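Local atomic coordinates of clavulanic acid biosynthesis oligopeptide binding protein 2 (Streptomyces clavuligerus, PDB entry 2WOL), a protein that probably binds oligopeptides or related ligands as an extracellular solute-binding protein belonging to the clavulanic acid biosynthetic pathway. Residues R61-T66 with P209-P214; D389-V394 with V416-T421. One frame throughout, in Å; residues are numbered along the deposited sequence.

Contacts 1 and 2 lie on opposite sides of the centre of the chain, their centres about 53 Å apart, and share no helix, strand or loop. Contact 1 is buried and irregular: the end of helix 54-63 and the residues after it meet the loop leading into strand 215-221, held by backbone groups, two short polar side chains and waters. Contact 2 is partly buried and regular: strands 391-398 and 418-425 run parallel, joined by repeated backbone hydrogen bonds. There the chemistry divides by face: Phe391, Ile418, Ala393 and Leu420 share one, where Ile418 and Leu420 meet helix 401-414, and exposed Arg392 and Glu419 form a salt bridge on the other.

Contact 1. Residues R61-T66 with P209-P214; sequences RLLNRT and PRSSGP
Two torsions set Ser212 and Asn64 against each other: Ser212 OG stands between its own backbone N and carbonyl carbon (chi1 61°), while Asn64 CG lies anti to the carbonyl carbon (chi1 -73°). From there Ser212 OG accepts the backbone N-H of Arg65, with N and OG 2.8 Å apart. Asn64 returns the grip, its OD1 taking the N-H of Ser212 across 3.3 Å, a long bond whose donor stands above the amide plane of the side chain. A water 2.7 Å from Ser212 OG also lies within bonding distance of Asn64 OD1. A second water accepts from Asn64 ND2 and donates to Arg210 O, and ND2 also bonds Gln60 OE1, four residues earlier in helix 54-63, which helps fix the rotation of the amide.

Where helix 54-63 ends, Gly213 N donates to Leu63 O over 2.9 Å, reaching the oxygen from well above the carbonyl plane. The glycine backbone lies so close to Leu62 and Leu63 that a beta carbon here would collide with Leu63 C. Pro214, with no N-H to offer, sets its ring carbon CD 3.2 Å from Leu62 O. Beside them the methylenes CG and CD of Arg65 lie against Ser212 O, each at 3.3 Å; its guanidinium leaves the contact for a salt bridge with Asp84 and a hydrogen bond to Thr238 O.

The loop before strand 215-221 thus meets the helix end largely through polar groups. Arg65 N, Ser212 N, Gly213 N and Leu63 O are bonded directly across the contact without a regular sheet or helix, whereas Asn64 ND2 reaches Arg210 O only through a water.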
# COMPACT_ATOMS: atom_id res chain seq x y z
N ARG A 61 12.84 -1.40 -6.19
CA ARG A 61 13.98 -0.79 -5.49
C ARG A 61 15.32 -1.38 -5.97
O ARG A 61 16.36 -0.75 -5.82
CB ARG A 61 13.82 -0.91 -3.97
CG ARG A 61 12.81 0.09 -3.40
CD ARG A 61 12.37 -0.25 -1.98
NE ARG A 61 13.42 -0.17 -0.97
CZ ARG A 61 13.90 0.97 -0.45
NH1 ARG A 61 13.48 2.15 -0.88
NH2 ARG A 61 14.84 0.91 0.49
N LEU A 62 15.28 -2.57 -6.55
CA LEU A 62 16.47 -3.18 -7.15
C LEU A 62 16.71 -2.75 -8.59
O LEU A 62 17.85 -2.74 -9.07
CB LEU A 62 16.37 -4.71 -7.13
CG LEU A 62 16.48 -5.44 -5.79
CD1 LEU A 62 15.14 -5.50 -5.07
CD2 LEU A 62 17.01 -6.84 -6.01
N LEU A 63 15.62 -2.42 -9.29
CA LEU A 63 15.64 -2.20 -10.74
C LEU A 63 15.75 -0.75 -11.17
O LEU A 63 16.38 -0.45 -12.18
CB LEU A 63 14.39 -2.82 -11.37
CG LEU A 63 14.25 -4.34 -11.33
CD1 LEU A 63 12.84 -4.73 -11.75
CD2 LEU A 63 15.29 -5.00 -12.23
N ASN A 64 15.13 0.16 -10.42
CA ASN A 64 15.08 1.55 -10.84
C ASN A 64 15.22 2.51 -9.69
O ASN A 64 14.58 2.35 -8.64
CB ASN A 64 13.79 1.84 -11.61
CG ASN A 64 13.79 1.23 -13.00
OD1 ASN A 64 14.57 1.65 -13.87
ND2 ASN A 64 12.95 0.23 -13.21
N ARG A 65 16.06 3.52 -9.88
CA ARG A 65 16.19 4.59 -8.92
C ARG A 65 15.14 5.66 -9.19
O ARG A 65 14.54 5.70 -10.27
CB ARG A 65 17.60 5.18 -8.98
CG ARG A 65 18.69 4.18 -8.64
CD ARG A 65 20.06 4.81 -8.74
NE ARG A 65 20.26 5.85 -7.73
CZ ARG A 65 21.42 6.48 -7.53
NH1 ARG A 65 22.48 6.19 -8.27
NH2 ARG A 65 21.51 7.41 -6.59
N THR A 66 14.91 6.52 -8.20
CA THR A 66 13.92 7.58 -8.28
C THR A 66 14.54 8.84 -7.69
O THR A 66 15.63 8.77 -7.10
CB THR A 66 12.63 7.19 -7.52
OG1 THR A 66 12.99 6.61 -6.26
CG2 THR A 66 11.82 6.17 -8.31
N PRO A 209 12.64 -3.04 -20.39
CA PRO A 209 12.74 -1.73 -19.76
C PRO A 209 14.18 -1.37 -19.43
O PRO A 209 15.00 -2.27 -19.17
CB PRO A 209 11.94 -1.91 -18.46
CG PRO A 209 12.12 -3.35 -18.12
CD PRO A 209 12.27 -4.10 -19.42
N ARG A 210 14.50 -0.08 -19.46
CA ARG A 210 15.79 0.38 -18.99
C ARG A 210 15.83 0.29 -17.47
O ARG A 210 14.79 0.34 -16.80
CB ARG A 210 16.10 1.80 -19.46
CG ARG A 210 16.26 1.94 -20.98
CD ARG A 210 17.65 1.55 -21.50
NE ARG A 210 17.98 0.14 -21.28
CZ ARG A 210 17.51 -0.88 -22.00
NH1 ARG A 210 16.69 -0.67 -23.02
NH2 ARG A 210 17.88 -2.12 -21.71
N SER A 211 17.04 0.12 -16.93
CA SER A 211 17.26 0.09 -15.50
C SER A 211 18.21 1.20 -15.09
O SER A 211 19.25 1.38 -15.71
CB SER A 211 17.83 -1.26 -15.07
OG SER A 211 16.80 -2.24 -14.97
N SER A 212 17.84 1.93 -14.04
CA SER A 212 18.75 2.89 -13.43
C SER A 212 19.25 2.38 -12.08
O SER A 212 20.10 3.00 -11.44
CB SER A 212 18.09 4.26 -13.27
OG SER A 212 16.94 4.20 -12.44
N GLY A 213 18.71 1.24 -11.65
CA GLY A 213 19.09 0.63 -10.38
C GLY A 213 20.27 -0.32 -10.51
O GLY A 213 20.82 -0.49 -11.60
N PRO A 214 20.67 -0.94 -9.39
CA PRO A 214 21.81 -1.87 -9.37
C PRO A 214 21.61 -3.16 -10.16
O PRO A 214 22.59 -3.84 -10.46
CB PRO A 214 22.00 -2.18 -7.88
CG PRO A 214 20.68 -1.85 -7.24
CD PRO A 214 20.09 -0.74 -8.05
O HOH W 1 14.93 4.44 -14.18
O HOH W 2 14.00 -1.91 -15.19

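Contact 2. Residues D389-V394 with V416-T421; sequences DGFRAV and VGIELT
Strands 391-394 and 418-421 run parallel, their axes approaching to 4.7 Å with 26° between their directions, and pair Arg392 with Glu419, Ala393 with Leu420 and Val394 with Thr421. On one face, Phe391 CG sits between the backbone N and carbonyl carbon (chi1 57°), and the ring lies beside Ile418. Ile418 CG2 makes a CH-pi contact over one ring face, offset toward the rim, 3.8 Å from both CZ and CE1, while CG1 meets CE2. Next along, Leu420 CD2 presses on Ala393 CB at 3.5 Å. Leu413 of helix 401-414 touches both Ile418 and Leu420, and Leu382 of helix 375-384 touches Phe391.

On the other face Arg392, extended from CG to NE, reaches across to Glu419. NE and OE1 form a salt bridge at 2.9 Å, its hydrogen bond bent and weak, with guanidinium and carboxylate planes 50° apart. Farther on, Val394 CG2 lies 3.7 Å from Thr421 OG1, and a water spans that hydroxyl and Ala393 O.

Between the faces runs the ladder: Phe391 O takes the N-H of Glu419 at 2.8 Å, Ala393 N donates to Glu419 O and Thr421 N to Ala393 O; the Phe391 N to Gly417 O bond at the start is weak. Gly390 packs its CA 3.3 Å from Gly417 O, where a beta carbon would collide. Gly417, with positive phi, is the C-prime residue of the Schellman motif ending helix 401-414, where the chain turns into the second strand. Strand 391-398, this helix and strand 418-425 form a beta-alpha-beta unit with adjacent parallel strands, a building block of the alpha/beta lobes of periplasmic-type binding proteins.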
# COMPACT_ATOMS: atom_id res chain seq x y z
N ASP A 389 -36.97 -2.17 16.01
CA ASP A 389 -36.93 -3.64 15.96
C ASP A 389 -35.91 -4.17 14.95
O ASP A 389 -35.77 -5.39 14.78
CB ASP A 389 -38.32 -4.19 15.66
CG ASP A 389 -39.32 -3.87 16.76
OD1 ASP A 389 -38.96 -4.01 17.95
OD2 ASP A 389 -40.46 -3.49 16.44
N GLY A 390 -35.20 -3.26 14.30
CA GLY A 390 -34.22 -3.63 13.30
C GLY A 390 -34.75 -3.47 11.89
O GLY A 390 -35.73 -2.76 11.66
N PHE A 391 -34.08 -4.13 10.95
CA PHE A 391 -34.39 -4.01 9.53
C PHE A 391 -33.63 -5.08 8.77
O PHE A 391 -32.80 -5.79 9.35
CB PHE A 391 -34.01 -2.62 9.00
CG PHE A 391 -32.57 -2.25 9.21
CD1 PHE A 391 -31.61 -2.56 8.25
CD2 PHE A 391 -32.17 -1.58 10.37
CE1 PHE A 391 -30.27 -2.23 8.44
CE2 PHE A 391 -30.83 -1.25 10.57
CZ PHE A 391 -29.89 -1.57 9.61
N ARG A 392 -33.91 -5.19 7.48
CA ARG A 392 -33.19 -6.12 6.61
C ARG A 392 -32.24 -5.37 5.70
O ARG A 392 -32.53 -4.26 5.24
CB ARG A 392 -34.17 -6.97 5.80
CG ARG A 392 -34.95 -7.95 6.66
CD ARG A 392 -35.63 -9.02 5.83
NE ARG A 392 -36.37 -9.96 6.67
CZ ARG A 392 -37.13 -10.95 6.21
NH1 ARG A 392 -37.26 -11.15 4.90
NH2 ARG A 392 -37.76 -11.75 7.07
N ALA A 393 -31.07 -5.97 5.46
CA ALA A 393 -30.06 -5.37 4.59
C ALA A 393 -29.15 -6.43 3.98
O ALA A 393 -29.26 -7.62 4.31
CB ALA A 393 -29.25 -4.31 5.34
N VAL A 394 -28.26 -5.99 3.10
CA VAL A 394 -27.32 -6.87 2.41
C VAL A 394 -25.89 -6.38 2.63
O VAL A 394 -25.60 -5.19 2.49
CB VAL A 394 -27.61 -6.94 0.88
CG1 VAL A 394 -26.65 -7.89 0.18
CG2 VAL A 394 -29.05 -7.38 0.62
N VAL A 416 -29.64 -7.63 17.51
CA VAL A 416 -30.50 -6.45 17.68
C VAL A 416 -31.53 -6.34 16.54
O VAL A 416 -32.08 -5.26 16.29
CB VAL A 416 -29.68 -5.14 17.84
CG1 VAL A 416 -28.84 -5.18 19.11
CG2 VAL A 416 -28.79 -4.89 16.62
N GLY A 417 -31.79 -7.45 15.87
CA GLY A 417 -32.83 -7.52 14.85
C GLY A 417 -32.44 -6.97 13.48
O GLY A 417 -33.30 -6.76 12.63
N ILE A 418 -31.15 -6.73 13.28
CA ILE A 418 -30.66 -6.37 11.95
C ILE A 418 -30.36 -7.66 11.22
O ILE A 418 -29.39 -8.36 11.54
CB ILE A 418 -29.44 -5.43 12.01
CG1 ILE A 418 -29.79 -4.15 12.78
CG2 ILE A 418 -28.96 -5.09 10.60
CD1 ILE A 418 -28.60 -3.26 13.14
N GLU A 419 -31.21 -7.98 10.24
CA GLU A 419 -31.15 -9.25 9.52
C GLU A 419 -30.44 -9.05 8.19
O GLU A 419 -30.98 -8.45 7.27
CB GLU A 419 -32.56 -9.80 9.27
CG GLU A 419 -33.40 -10.03 10.52
CD GLU A 419 -34.83 -10.40 10.18
OE1 GLU A 419 -35.06 -10.99 9.10
OE2 GLU A 419 -35.73 -10.11 11.00
N LEU A 420 -29.22 -9.57 8.11
CA LEU A 420 -28.42 -9.42 6.90
C LEU A 420 -28.36 -10.69 6.09
O LEU A 420 -28.32 -11.80 6.64
CB LEU A 420 -26.99 -9.01 7.24
CG LEU A 420 -26.72 -7.73 8.03
CD1 LEU A 420 -25.22 -7.49 8.09
CD2 LEU A 420 -27.42 -6.53 7.41
N THR A 421 -28.38 -10.53 4.77
CA THR A 421 -27.99 -11.59 3.87
C THR A 421 -26.69 -11.17 3.18
O THR A 421 -26.35 -9.98 3.16
CB THR A 421 -29.09 -11.91 2.84
OG1 THR A 421 -29.46 -10.72 2.15
CG2 THR A 421 -30.32 -12.49 3.54
O HOH W 3 -31.71 -9.35 3.40